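Local coordinates for blood group a-and b-cleaving endo-beta-galactosidase (Streptococcus pneumoniae, PDB 2YGL), which probably cleaves blood group A and B antigens as a family 98 glycoside hydrolase, its tandem CBM51 carbohydrate-binding modules being the part in this structure, at residues A[107-112]-A[147-152]; A[114-119]-A[133-138]; A[101-106]-A[159-164]; A[14-19]-A[70-75]. All coordinates share one frame; numbering follows the deposited sequence.

Contact 1. Residues A[107-112]-A[147-152]; sequences EIEIDG and SLKSFA. With CA (calcium ion), chain C.
Lys149 reaches across to Glu107 and Glu109, which leave strand 107-110 on the same face of the sheet, and its ammonium group joins both carboxylates in a salt-bridge network. The lysine chain bends at chi3 (78°), which turns CE toward the glutamates; NZ beyond it lies 2.7 Å from Glu109 OE1. It meets that oxygen on its syn side, somewhat out of the carboxylate plane. Glu109 comes to the bridge on an extended chain, its CB also packing against Lys149 CD. The second bridge, from NZ to Glu107 OE1, is weak at 3.3 Å; the other oxygen of Glu107, OE2, is paired with Arg105. Phe151 flanks the same carboxylate, its CE1 3.5 Å from Glu107 OE1 and its ring plane turned 71° from the carboxylate. Strands 107-110 and 147-151 are antiparallel neighbours in the five-stranded sheet of a CBM51 beta-sandwich, and paired backbone hydrogen bonds link Glu107 with Lys149 and Glu109 with Ser147. On the opposite face of the sheet Ile108 and Leu148 lie side by side, pointing the same way, with Ile108 CD1 3.9 Å from Leu148 CG; Phe163 packs against both. Beyond Phe151 the strand ends, and Ala152 O binds the calcium ion at 2.3 Å.

Contact 2. Residues A[114-119]-A[133-138]; sequences VVYSSS and QFISVT
Strands 114-117 and 133-138 run antiparallel, their axes 163° apart and 7.6 Å from each other at closest approach, and side chains bridge them without a hydrogen bond. Tyr116 and Ile135 meet at about a right angle. Ile135 lies over one face of the tyrosine ring, with CG1 3.7 Å from the ring centroid in a CH-pi contact and CD1 3.6 Å from Tyr116 CE1. CG of Tyr116 is anti to the backbone N (chi1 169°); at the far end of the ring OH lies 3.9 Å from Gln133 CB. Val137 uses CG1, which touches Val115 O at 3.4 Å and also packs on Tyr116 CB. Val115 and Tyr116 form a classic beta bulge opposite Ile108, and both point toward strand 133-138. These strands belong to different sheets, so the contact closes one margin of the beta-sandwich. With no hydrogen bond across it, the contact is held by apolar, dispersive packing, and Tyr116 OH is buried with no partner in the model.

Contact 3. Residues A[101-106]-A[159-164]; sequences AVVDRI and DEVVFA. With CA (calcium ion), chain C.
Val102 and Asp159 are joined through calcium: Val102 O binds the ion at 2.2 Å and Asp159 OD2 at 2.3 Å. Ala152 O, His155 O and two waters complete the site. The other carboxylate oxygen, OD1, accepts a hydrogen bond from Val102 N at 3.0 Å, nearly in line with its C-O bond but with a bent N-H...O angle of 133°. Val102 thus offers its N-H to one oxygen of the aspartate and its carbonyl to the metal held by the other, which helps fix the rotation of the carboxylate.

The remaining contacts are apolar. Val103 CG2 lies 3.7 Å from Val161 CG2, the two side chains crossing at about a right angle, and it also packs against Asp159 CB and CG. Ile106 and Val161 meet tip to tip, CD1 to CG1 at 3.9 Å. Ile106 CG2, anti to its backbone N, touches Phe163 CE2 at 3.8 Å as the side chains slide past each other in opposite directions.

The Ile106 contacts join the two sheets of the sandwich, strand 105-110 from one and strand 160-171 from the other, while the calcium link lies beyond the strand ends. Ile87 of strand 82-87 touches both Ile106 and Phe163, while Thr63 of strand 60-64 packs on Val161 and Phe163.

Contact 4. Residues A[14-19]-A[70-75]; sequences WSSATH and VISYDI
Trp14 meets Tyr73 through its CB, which lies over one face of the tyrosine ring, offset toward the rim and 4.0 Å from the centroid, as a CH-pi contact. CG of Trp14 sits between its backbone N and carbonyl carbon (chi1 55°), and the indole beyond it brings CE3 to 3.6 Å from Tyr73 OH, the hydroxyl lying at the indole edge in its plane. Ile71 CG2 approaches the same CE3 obliquely, and Ala17 CB rests over one face of the indole.

Val70 is held by Thr18 through both its backbone polar groups. Thr18 N donates to Val70 O at 2.8 Å, and Val70 N donates to Thr18 OG1 at 2.9 Å, the side-chain hydroxyl being the acceptor. A water donates to Val70 O and also bonds Ser16 OG. Strand 16-17 forms an outer edge of the five-stranded antiparallel sheet of the CBM51 beta-sandwich, pairing with strand 69-74 through Ser16 with Ser72 and Ala17 with Ile71.

Ser72 turns both its backbone polar groups to segment 14-19: its N donates to Ser16 O at 3.0 Å in a nearly straight bond (168°), and its O accepts from Ser15 N at 2.8 Å. Its CB packs 3.4 Å from Ser15 OG, while Ser72 OG turns to Ser147 on the next strand.

In the fold
Contacts 1 and 4 are steps across one five-stranded sheet, joined where strand 69-74 pairs with strand 145-151: Leu148 N lies 2.8 Å from Ile71 O. On the other side of contact 1, Ile108 O and Val115 N, 2.8 Å apart, lead to strand 113-117 and contact 2. Contacts 2 and 3 both run from this sheet to the other layer of the sandwich, with centres about 14 Å apart. Contacts 1 and 3 share strand 105-110 and the calcium site, with centres about 12 Å apart. Contact 4 lies apart from contact 3, their nearest atoms about 5 Å away and their centres about 16 Å.

Contact 1. Residues A[107-112]-A[147-152]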
loop_
_atom_site.group_PDB
_atom_site.type_symbol
_atom_site.label_atom_id
_atom_site.label_comp_id
_atom_site.label_asym_id
_atom_site.label_seq_id
_atom_site.Cartn_x
_atom_site.Cartn_y
_atom_site.Cartn_z
ATOM N N GLU A 107 -20.902 -12.807 -13.565
ATOM C CA GLU A 107 -20.164 -11.564 -13.761
ATOM C C GLU A 107 -19.520 -11.057 -12.477
ATOM O O GLU A 107 -20.004 -11.325 -11.375
ATOM C CB GLU A 107 -21.080 -10.470 -14.316
ATOM C CG GLU A 107 -21.554 -10.689 -15.743
ATOM C CD GLU A 107 -22.588 -9.661 -16.181
ATOM O OE1 GLU A 107 -23.093 -8.900 -15.325
ATOM O OE2 GLU A 107 -22.898 -9.619 -17.391
ATOM N N ILE A 108 -18.419 -10.327 -12.640
ATOM C CA ILE A 108 -17.827 -9.554 -11.556
ATOM C C ILE A 108 -17.892 -8.082 -11.946
ATOM O O ILE A 108 -17.492 -7.701 -13.051
ATOM C CB ILE A 108 -16.369 -9.984 -11.239
ATOM C CG1 ILE A 108 -16.288 -11.491 -10.929
ATOM C CG2 ILE A 108 -15.782 -9.146 -10.094
ATOM C CD1 ILE A 108 -17.082 -11.954 -9.697
ATOM N N GLU A 109 -18.420 -7.271 -11.035
ATOM C CA GLU A 109 -18.652 -5.857 -11.277
ATOM C C GLU A 109 -17.956 -5.024 -10.207
ATOM O O GLU A 109 -18.022 -5.352 -9.020
ATOM C CB GLU A 109 -20.159 -5.583 -11.268
ATOM C CG GLU A 109 -20.577 -4.172 -11.643
ATOM C CD GLU A 109 -22.088 -4.027 -11.746
ATOM O OE1 GLU A 109 -22.699 -4.702 -12.602
ATOM O OE2 GLU A 109 -22.664 -3.239 -10.969
ATOM N N ILE A 110 -17.277 -3.962 -10.636
ATOM C CA ILE A 110 -16.678 -2.995 -9.715
ATOM C C ILE A 110 -17.189 -1.594 -10.040
ATOM O O ILE A 110 -16.984 -1.093 -11.151
ATOM C CB ILE A 110 -15.125 -3.018 -9.749
ATOM C CG1 ILE A 110 -14.590 -4.391 -9.327
ATOM C CG2 ILE A 110 -14.551 -1.917 -8.847
ATOM C CD1 ILE A 110 -13.110 -4.606 -9.621
ATOM N N ASP A 111 -17.867 -0.986 -9.066
ATOM C CA ASP A 111 -18.412 0.376 -9.182
ATOM C C ASP A 111 -19.198 0.622 -10.476
ATOM O O ASP A 111 -19.003 1.634 -11.152
ATOM C CB ASP A 111 -17.300 1.424 -9.009
ATOM C CG ASP A 111 -16.596 1.321 -7.664
ATOM O OD1 ASP A 111 -17.251 0.993 -6.652
ATOM O OD2 ASP A 111 -15.375 1.582 -7.620
ATOM N N GLY A 112 -20.081 -0.315 -10.814
ATOM C CA GLY A 112 -20.941 -0.191 -11.989
ATOM C C GLY A 112 -20.336 -0.697 -13.286
ATOM O O GLY A 112 -21.012 -0.723 -14.316
ATOM N N SER A 147 -18.863 -6.518 -6.764
ATOM C CA SER A 147 -20.088 -7.311 -6.797
ATOM C C SER A 147 -19.917 -8.650 -7.502
ATOM O O SER A 147 -19.390 -8.721 -8.618
ATOM C CB SER A 147 -21.223 -6.517 -7.448
ATOM O OG SER A 147 -21.752 -5.568 -6.543
ATOM N N LEU A 148 -20.372 -9.703 -6.828
ATOM C CA LEU A 148 -20.400 -11.054 -7.371
ATOM C C LEU A 148 -21.811 -11.350 -7.878
ATOM O O LEU A 148 -22.755 -11.455 -7.089
ATOM C CB LEU A 148 -19.983 -12.067 -6.297
ATOM C CG LEU A 148 -18.494 -12.351 -6.037
ATOM C CD1 LEU A 148 -17.648 -11.091 -5.843
ATOM C CD2 LEU A 148 -18.347 -13.277 -4.837
ATOM N N LYS A 149 -21.945 -11.474 -9.196
ATOM C CA LYS A 149 -23.251 -11.606 -9.841
ATOM C C LYS A 149 -23.401 -12.949 -10.550
ATOM O O LYS A 149 -22.494 -13.384 -11.259
ATOM C CB LYS A 149 -23.465 -10.472 -10.847
ATOM C CG LYS A 149 -23.402 -9.070 -10.248
ATOM C CD LYS A 149 -23.247 -7.997 -11.328
ATOM C CE LYS A 149 -24.561 -7.693 -12.035
ATOM N NZ LYS A 149 -24.364 -6.751 -13.175
ATOM N N SER A 150 -24.546 -13.598 -10.358
ATOM C CA SER A 150 -24.835 -14.859 -11.043
ATOM C C SER A 150 -26.245 -14.881 -11.624
ATOM O O SER A 150 -27.220 -14.564 -10.938
ATOM C CB SER A 150 -24.589 -16.070 -10.132
ATOM O OG SER A 150 -25.298 -15.962 -8.915
ATOM N N PHE A 151 -26.331 -15.255 -12.899
ATOM C CA PHE A 151 -27.588 -15.221 -13.645
ATOM C C PHE A 151 -28.138 -16.632 -13.874
ATOM O O PHE A 151 -27.518 -17.452 -14.557
ATOM C CB PHE A 151 -27.403 -14.470 -14.972
ATOM C CG PHE A 151 -27.156 -12.988 -14.808
ATOM C CD1 PHE A 151 -25.871 -12.496 -14.580
ATOM C CD2 PHE A 151 -28.212 -12.081 -14.887
ATOM C CE1 PHE A 151 -25.639 -11.126 -14.428
ATOM C CE2 PHE A 151 -27.991 -10.707 -14.739
ATOM C CZ PHE A 151 -26.702 -10.231 -14.507
ATOM N N ALA A 152 -29.307 -16.895 -13.292
ATOM C CA ALA A 152 -29.922 -18.225 -13.290
ATOM C C ALA A 152 -30.558 -18.622 -14.616
ATOM O O ALA A 152 -30.656 -19.809 -14.925
ATOM C CB ALA A 152 -30.954 -18.327 -12.171
HETATM CA CA CA C . -30.819 -21.961 -14.174
HETATM O O HOH W 1 -32.080 -22.259 -16.027
HETATM O O HOH W 2 -31.575 -24.163 -13.630
#

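Contact 2. Residues A[114-119]-A[133-138]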
loop_
_atom_site.group_PDB
_atom_site.type_symbol
_atom_site.label_atom_id
_atom_site.label_comp_id
_atom_site.label_asym_id
_atom_site.label_seq_id
_atom_site.Cartn_x
_atom_site.Cartn_y
_atom_site.Cartn_z
ATOM N N VAL A 114 -18.642 -3.795 -15.404
ATOM C CA VAL A 114 -18.400 -5.229 -15.553
ATOM C C VAL A 114 -16.919 -5.449 -15.849
ATOM O O VAL A 114 -16.422 -5.052 -16.906
ATOM C CB VAL A 114 -19.277 -5.856 -16.672
ATOM C CG1 VAL A 114 -18.914 -7.322 -16.894
ATOM C CG2 VAL A 114 -20.757 -5.715 -16.337
ATOM N N VAL A 115 -16.217 -6.066 -14.904
ATOM C CA VAL A 115 -14.779 -6.306 -15.054
ATOM C C VAL A 115 -14.462 -7.748 -15.461
ATOM O O VAL A 115 -13.348 -8.050 -15.892
ATOM C CB VAL A 115 -13.968 -5.872 -13.801
ATOM C CG1 VAL A 115 -13.977 -4.351 -13.670
ATOM C CG2 VAL A 115 -14.495 -6.538 -12.532
ATOM N N TYR A 116 -15.455 -8.622 -15.319
ATOM C CA TYR A 116 -15.397 -9.977 -15.856
ATOM C C TYR A 116 -16.795 -10.468 -16.219
ATOM O O TYR A 116 -17.757 -10.236 -15.483
ATOM C CB TYR A 116 -14.736 -10.957 -14.875
ATOM C CG TYR A 116 -14.892 -12.408 -15.294
ATOM C CD1 TYR A 116 -16.010 -13.151 -14.906
ATOM C CD2 TYR A 116 -13.939 -13.028 -16.100
ATOM C CE1 TYR A 116 -16.168 -14.476 -15.304
ATOM C CE2 TYR A 116 -14.089 -14.352 -16.502
ATOM C CZ TYR A 116 -15.206 -15.066 -16.099
ATOM O OH TYR A 116 -15.361 -16.373 -16.488
ATOM N N SER A 117 -16.889 -11.151 -17.355
ATOM C CA SER A 117 -18.109 -11.840 -17.752
ATOM C C SER A 117 -17.762 -13.204 -18.331
ATOM O O SER A 117 -16.845 -13.324 -19.144
ATOM C CB SER A 117 -18.897 -11.018 -18.774
ATOM O OG SER A 117 -20.098 -11.682 -19.130
ATOM N N SER A 118 -18.506 -14.225 -17.910
ATOM C CA SER A 118 -18.309 -15.589 -18.400
ATOM C C SER A 118 -18.800 -15.777 -19.841
ATOM O O SER A 118 -18.547 -16.816 -20.451
ATOM C CB SER A 118 -18.992 -16.599 -17.469
ATOM O OG SER A 118 -20.395 -16.395 -17.418
ATOM N N SER A 119 -19.492 -14.770 -20.376
ATOM C CA SER A 119 -20.048 -14.811 -21.738
ATOM C C SER A 119 -18.991 -15.002 -22.819
ATOM O O SER A 119 -19.258 -15.622 -23.850
ATOM C CB SER A 119 -20.829 -13.531 -22.037
ATOM O OG SER A 119 -21.888 -13.361 -21.121
ATOM N N GLN A 133 -13.872 -21.970 -14.235
ATOM C CA GLN A 133 -13.132 -20.852 -14.815
ATOM C C GLN A 133 -12.438 -20.068 -13.709
ATOM O O GLN A 133 -13.038 -19.791 -12.668
ATOM C CB GLN A 133 -14.060 -19.925 -15.608
ATOM C CG GLN A 133 -14.587 -20.511 -16.920
ATOM C CD GLN A 133 -13.531 -20.576 -18.018
ATOM O OE1 GLN A 133 -12.524 -19.869 -17.978
ATOM N NE2 GLN A 133 -13.769 -21.421 -19.010
ATOM N N PHE A 134 -11.173 -19.721 -13.941
ATOM C CA PHE A 134 -10.395 -18.911 -13.005
ATOM C C PHE A 134 -10.487 -17.437 -13.380
ATOM O O PHE A 134 -10.244 -17.066 -14.532
ATOM C CB PHE A 134 -8.929 -19.370 -12.980
ATOM C CG PHE A 134 -8.044 -18.562 -12.058
ATOM C CD1 PHE A 134 -8.220 -18.609 -10.676
ATOM C CD2 PHE A 134 -7.022 -17.770 -12.575
ATOM C CE1 PHE A 134 -7.401 -17.870 -9.825
ATOM C CE2 PHE A 134 -6.194 -17.026 -11.733
ATOM C CZ PHE A 134 -6.384 -17.077 -10.354
ATOM N N ILE A 135 -10.850 -16.611 -12.406
ATOM C CA ILE A 135 -10.952 -15.169 -12.599
ATOM C C ILE A 135 -9.786 -14.472 -11.906
ATOM O O ILE A 135 -9.488 -14.749 -10.738
ATOM C CB ILE A 135 -12.290 -14.594 -12.045
ATOM C CG1 ILE A 135 -13.499 -15.281 -12.690
ATOM C CG2 ILE A 135 -12.362 -13.076 -12.258
ATOM C CD1 ILE A 135 -14.821 -14.943 -12.026
ATOM N N SER A 136 -9.126 -13.579 -12.637
ATOM C CA SER A 136 -8.124 -12.691 -12.063
ATOM C C SER A 136 -8.279 -11.306 -12.684
ATOM O O SER A 136 -7.922 -11.090 -13.845
ATOM C CB SER A 136 -6.713 -13.239 -12.278
ATOM O OG SER A 136 -5.775 -12.533 -11.489
ATOM N N VAL A 137 -8.845 -10.382 -11.912
ATOM C CA VAL A 137 -9.077 -9.017 -12.383
ATOM C C VAL A 137 -8.346 -7.984 -11.531
ATOM O O VAL A 137 -8.212 -8.149 -10.316
ATOM C CB VAL A 137 -10.592 -8.657 -12.461
ATOM C CG1 VAL A 137 -11.261 -9.387 -13.617
ATOM C CG2 VAL A 137 -11.304 -8.944 -11.140
ATOM N N THR A 138 -7.878 -6.924 -12.185
ATOM C CA THR A 138 -7.240 -5.805 -11.503
ATOM C C THR A 138 -8.310 -4.914 -10.871
ATOM O O THR A 138 -9.352 -4.653 -11.474
ATOM C CB THR A 138 -6.364 -4.972 -12.473
ATOM O OG1 THR A 138 -5.537 -5.848 -13.247
ATOM C CG2 THR A 138 -5.470 -4.003 -11.709
#

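Contact 3. Residues A[101-106]-A[159-164]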
loop_
_atom_site.group_PDB
_atom_site.type_symbol
_atom_site.label_atom_id
_atom_site.label_comp_id
_atom_site.label_asym_id
_atom_site.label_seq_id
_atom_site.Cartn_x
_atom_site.Cartn_y
_atom_site.Cartn_z
ATOM N N ALA A 101 -29.294 -27.157 -12.742
ATOM C CA ALA A 101 -27.877 -26.780 -12.870
ATOM C C ALA A 101 -27.541 -26.142 -14.229
ATOM O O ALA A 101 -26.637 -26.590 -14.942
ATOM C CB ALA A 101 -26.953 -27.977 -12.567
ATOM N N VAL A 102 -28.287 -25.097 -14.576
ATOM C CA VAL A 102 -28.074 -24.361 -15.824
ATOM C C VAL A 102 -27.932 -22.879 -15.494
ATOM O O VAL A 102 -28.913 -22.204 -15.169
ATOM C CB VAL A 102 -29.219 -24.601 -16.848
ATOM C CG1 VAL A 102 -29.020 -23.756 -18.107
ATOM C CG2 VAL A 102 -29.309 -26.080 -17.217
ATOM N N VAL A 103 -26.701 -22.388 -15.559
ATOM C CA VAL A 103 -26.398 -21.002 -15.223
ATOM C C VAL A 103 -26.018 -20.250 -16.493
ATOM O O VAL A 103 -25.062 -20.615 -17.178
ATOM C CB VAL A 103 -25.274 -20.911 -14.155
ATOM C CG1 VAL A 103 -24.773 -19.471 -13.988
ATOM C CG2 VAL A 103 -25.773 -21.461 -12.822
ATOM N N ASP A 104 -26.788 -19.210 -16.802
ATOM C CA ASP A 104 -26.594 -18.435 -18.023
ATOM C C ASP A 104 -25.285 -17.648 -18.020
ATOM O O ASP A 104 -24.558 -17.651 -19.011
ATOM C CB ASP A 104 -27.780 -17.490 -18.255
ATOM C CG ASP A 104 -28.983 -18.188 -18.885
ATOM O OD1 ASP A 104 -29.056 -19.440 -18.858
ATOM O OD2 ASP A 104 -29.866 -17.472 -19.407
ATOM N N ARG A 105 -24.981 -16.996 -16.898
ATOM C CA ARG A 105 -23.874 -16.049 -16.838
ATOM C C ARG A 105 -23.406 -15.781 -15.406
ATOM O O ARG A 105 -24.212 -15.730 -14.477
ATOM C CB ARG A 105 -24.311 -14.732 -17.485
ATOM C CG ARG A 105 -23.188 -13.830 -17.938
ATOM C CD ARG A 105 -23.706 -12.749 -18.881
ATOM N NE ARG A 105 -24.512 -11.726 -18.215
ATOM C CZ ARG A 105 -25.843 -11.667 -18.250
ATOM N NH1 ARG A 105 -26.546 -12.573 -18.914
ATOM N NH2 ARG A 105 -26.474 -10.688 -17.622
ATOM N N ILE A 106 -22.096 -15.615 -15.245
ATOM C CA ILE A 106 -21.516 -15.117 -14.000
ATOM C C ILE A 106 -20.677 -13.881 -14.317
ATOM O O ILE A 106 -19.847 -13.904 -15.231
ATOM C CB ILE A 106 -20.652 -16.187 -13.272
ATOM C CG1 ILE A 106 -21.510 -17.396 -12.872
ATOM C CG2 ILE A 106 -19.973 -15.585 -12.033
ATOM C CD1 ILE A 106 -20.712 -18.620 -12.426
ATOM N N ASP A 159 -28.947 -24.411 -9.385
ATOM C CA ASP A 159 -27.925 -23.413 -9.717
ATOM C C ASP A 159 -27.030 -23.063 -8.529
ATOM O O ASP A 159 -27.010 -21.921 -8.061
ATOM C CB ASP A 159 -28.567 -22.151 -10.293
ATOM C CG ASP A 159 -29.243 -22.394 -11.626
ATOM O OD1 ASP A 159 -29.075 -23.484 -12.221
ATOM O OD2 ASP A 159 -29.947 -21.477 -12.090
ATOM N N GLU A 160 -26.279 -24.059 -8.067
ATOM C CA GLU A 160 -25.381 -23.909 -6.932
ATOM C C GLU A 160 -24.075 -23.262 -7.385
ATOM O O GLU A 160 -23.059 -23.944 -7.554
ATOM C CB GLU A 160 -25.107 -25.276 -6.288
ATOM C CG GLU A 160 -26.346 -25.995 -5.761
ATOM C CD GLU A 160 -26.839 -25.435 -4.443
ATOM O OE1 GLU A 160 -26.012 -25.224 -3.529
ATOM O OE2 GLU A 160 -28.060 -25.214 -4.319
ATOM N N VAL A 161 -24.114 -21.947 -7.597
ATOM C CA VAL A 161 -22.930 -21.199 -8.013
ATOM C C VAL A 161 -21.992 -21.024 -6.828
ATOM O O VAL A 161 -22.402 -20.561 -5.758
ATOM C CB VAL A 161 -23.286 -19.816 -8.633
ATOM C CG1 VAL A 161 -22.042 -18.938 -8.785
ATOM C CG2 VAL A 161 -23.964 -19.995 -9.982
ATOM N N VAL A 162 -20.738 -21.417 -7.022
ATOM C CA VAL A 162 -19.706 -21.183 -6.023
ATOM C C VAL A 162 -18.592 -20.301 -6.559
ATOM O O VAL A 162 -18.132 -20.464 -7.697
ATOM C CB VAL A 162 -19.109 -22.494 -5.440
ATOM C CG1 VAL A 162 -20.091 -23.151 -4.480
ATOM C CG2 VAL A 162 -18.681 -23.455 -6.545
ATOM N N PHE A 163 -18.187 -19.349 -5.729
ATOM C CA PHE A 163 -17.007 -18.548 -5.975
ATOM C C PHE A 163 -15.910 -19.156 -5.102
ATOM O O PHE A 163 -15.636 -18.681 -3.998
ATOM C CB PHE A 163 -17.279 -17.072 -5.640
ATOM C CG PHE A 163 -18.415 -16.463 -6.438
ATOM C CD1 PHE A 163 -19.740 -16.615 -6.027
ATOM C CD2 PHE A 163 -18.157 -15.739 -7.601
ATOM C CE1 PHE A 163 -20.791 -16.057 -6.766
ATOM C CE2 PHE A 163 -19.202 -15.175 -8.345
ATOM C CZ PHE A 163 -20.519 -15.337 -7.925
ATOM N N ALA A 164 -15.316 -20.238 -5.602
ATOM C CA ALA A 164 -14.330 -21.020 -4.859
ATOM C C ALA A 164 -13.014 -20.270 -4.703
ATOM O O ALA A 164 -12.499 -19.702 -5.671
ATOM C CB ALA A 164 -14.095 -22.369 -5.534
HETATM CA CA CA C . -30.819 -21.961 -14.174
HETATM O O HOH W 1 -32.080 -22.259 -16.027
HETATM O O HOH W 2 -31.575 -24.163 -13.630
#

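Contact 4. Residues A[14-19]-A[70-75]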
loop_
_atom_site.group_PDB
_atom_site.type_symbol
_atom_site.label_atom_id
_atom_site.label_comp_id
_atom_site.label_asym_id
_atom_site.label_seq_id
_atom_site.Cartn_x
_atom_site.Cartn_y
_atom_site.Cartn_z
ATOM N N TRP A 14 -20.184 -8.909 3.952
ATOM C CA TRP A 14 -20.799 -8.347 2.751
ATOM C C TRP A 14 -21.706 -7.169 3.092
ATOM O O TRP A 14 -22.321 -7.144 4.160
ATOM C CB TRP A 14 -21.556 -9.415 1.939
ATOM C CG TRP A 14 -22.602 -10.195 2.690
ATOM C CD1 TRP A 14 -23.718 -9.699 3.306
ATOM C CD2 TRP A 14 -22.650 -11.618 2.865
ATOM N NE1 TRP A 14 -24.440 -10.718 3.872
ATOM C CE2 TRP A 14 -23.808 -11.907 3.619
ATOM C CE3 TRP A 14 -21.818 -12.675 2.471
ATOM C CZ2 TRP A 14 -24.163 -13.212 3.984
ATOM C CZ3 TRP A 14 -22.170 -13.976 2.836
ATOM C CH2 TRP A 14 -23.335 -14.229 3.585
ATOM N N SER A 15 -21.764 -6.184 2.199
ATOM C CA SER A 15 -22.673 -5.049 2.364
ATOM C C SER A 15 -24.110 -5.487 2.087
ATOM O O SER A 15 -25.052 -4.979 2.695
ATOM C CB SER A 15 -22.269 -3.884 1.458
ATOM O OG SER A 15 -22.242 -4.272 0.094
ATOM N N SER A 16 -24.260 -6.435 1.166
ATOM C CA SER A 16 -25.539 -7.089 0.894
ATOM C C SER A 16 -25.314 -8.427 0.189
ATOM O O SER A 16 -24.259 -8.662 -0.414
ATOM C CB SER A 16 -26.461 -6.190 0.060
ATOM O OG SER A 16 -25.888 -5.900 -1.203
ATOM N N ALA A 17 -26.309 -9.303 0.284
ATOM C CA ALA A 17 -26.254 -10.612 -0.350
ATOM C C ALA A 17 -27.657 -11.089 -0.693
ATOM O O ALA A 17 -28.534 -11.134 0.171
ATOM C CB ALA A 17 -25.550 -11.619 0.555
ATOM N N THR A 18 -27.869 -11.419 -1.964
ATOM C CA THR A 18 -29.127 -12.013 -2.405
ATOM C C THR A 18 -28.858 -13.334 -3.121
ATOM O O THR A 18 -27.801 -13.519 -3.735
ATOM C CB THR A 18 -29.925 -11.075 -3.344
ATOM O OG1 THR A 18 -29.161 -10.814 -4.527
ATOM C CG2 THR A 18 -30.274 -9.755 -2.647
ATOM N N HIS A 19 -29.823 -14.245 -3.029
ATOM C CA HIS A 19 -29.743 -15.552 -3.674
ATOM C C HIS A 19 -31.065 -15.888 -4.366
ATOM O O HIS A 19 -32.070 -15.201 -4.164
ATOM C CB HIS A 19 -29.361 -16.642 -2.659
ATOM C CG HIS A 19 -30.307 -16.760 -1.501
ATOM N ND1 HIS A 19 -31.539 -17.373 -1.603
ATOM C CD2 HIS A 19 -30.195 -16.356 -0.213
ATOM C CE1 HIS A 19 -32.148 -17.330 -0.431
ATOM N NE2 HIS A 19 -31.353 -16.721 0.430
ATOM N N VAL A 70 -26.851 -11.291 -6.239
ATOM C CA VAL A 70 -25.771 -10.316 -6.053
ATOM C C VAL A 70 -25.199 -10.360 -4.634
ATOM O O VAL A 70 -25.935 -10.258 -3.651
ATOM C CB VAL A 70 -26.236 -8.862 -6.394
ATOM C CG1 VAL A 70 -25.164 -7.838 -6.025
ATOM C CG2 VAL A 70 -26.594 -8.734 -7.865
ATOM N N ILE A 71 -23.879 -10.516 -4.543
ATOM C CA ILE A 71 -23.164 -10.419 -3.271
ATOM C C ILE A 71 -22.101 -9.322 -3.391
ATOM O O ILE A 71 -21.168 -9.426 -4.198
ATOM C CB ILE A 71 -22.533 -11.771 -2.858
ATOM C CG1 ILE A 71 -23.591 -12.879 -2.874
ATOM C CG2 ILE A 71 -21.907 -11.667 -1.468
ATOM C CD1 ILE A 71 -23.076 -14.229 -3.303
ATOM N N SER A 72 -22.263 -8.267 -2.595
ATOM C CA SER A 72 -21.414 -7.079 -2.689
ATOM C C SER A 72 -20.579 -6.849 -1.435
ATOM O O SER A 72 -21.017 -7.155 -0.321
ATOM C CB SER A 72 -22.264 -5.838 -2.964
ATOM O OG SER A 72 -22.986 -5.981 -4.173
ATOM N N TYR A 73 -19.383 -6.297 -1.632
ATOM C CA TYR A 73 -18.479 -5.960 -0.535
ATOM C C TYR A 73 -17.965 -4.530 -0.670
ATOM O O TYR A 73 -17.628 -4.079 -1.772
ATOM C CB TYR A 73 -17.293 -6.929 -0.492
ATOM C CG TYR A 73 -17.665 -8.365 -0.186
ATOM C CD1 TYR A 73 -18.079 -9.230 -1.199
ATOM C CD2 TYR A 73 -17.594 -8.860 1.116
ATOM C CE1 TYR A 73 -18.423 -10.545 -0.927
ATOM C CE2 TYR A 73 -17.932 -10.180 1.402
ATOM C CZ TYR A 73 -18.349 -11.016 0.373
ATOM O OH TYR A 73 -18.688 -12.322 0.637
ATOM N N ASP A 74 -17.909 -3.829 0.459
ATOM C CA ASP A 74 -17.333 -2.492 0.516
ATOM C C ASP A 74 -15.823 -2.613 0.649
ATOM O O ASP A 74 -15.316 -3.128 1.645
ATOM C CB ASP A 74 -17.921 -1.690 1.686
ATOM C CG ASP A 74 -17.336 -0.281 1.802
ATOM O OD1 ASP A 74 -16.684 0.205 0.849
ATOM O OD2 ASP A 74 -17.538 0.351 2.859
ATOM N N ILE A 75 -15.111 -2.146 -0.371
ATOM C CA ILE A 75 -13.651 -2.198 -0.376
ATOM C C ILE A 75 -13.015 -0.798 -0.385
ATOM O O ILE A 75 -11.852 -0.640 -0.772
ATOM C CB ILE A 75 -13.100 -3.088 -1.536
ATOM C CG1 ILE A 75 -13.591 -2.588 -2.903
ATOM C CG2 ILE A 75 -13.487 -4.552 -1.306
ATOM C CD1 ILE A 75 -12.825 -3.146 -4.092
HETATM O O HOH W 3 -27.009 -7.624 -2.903
#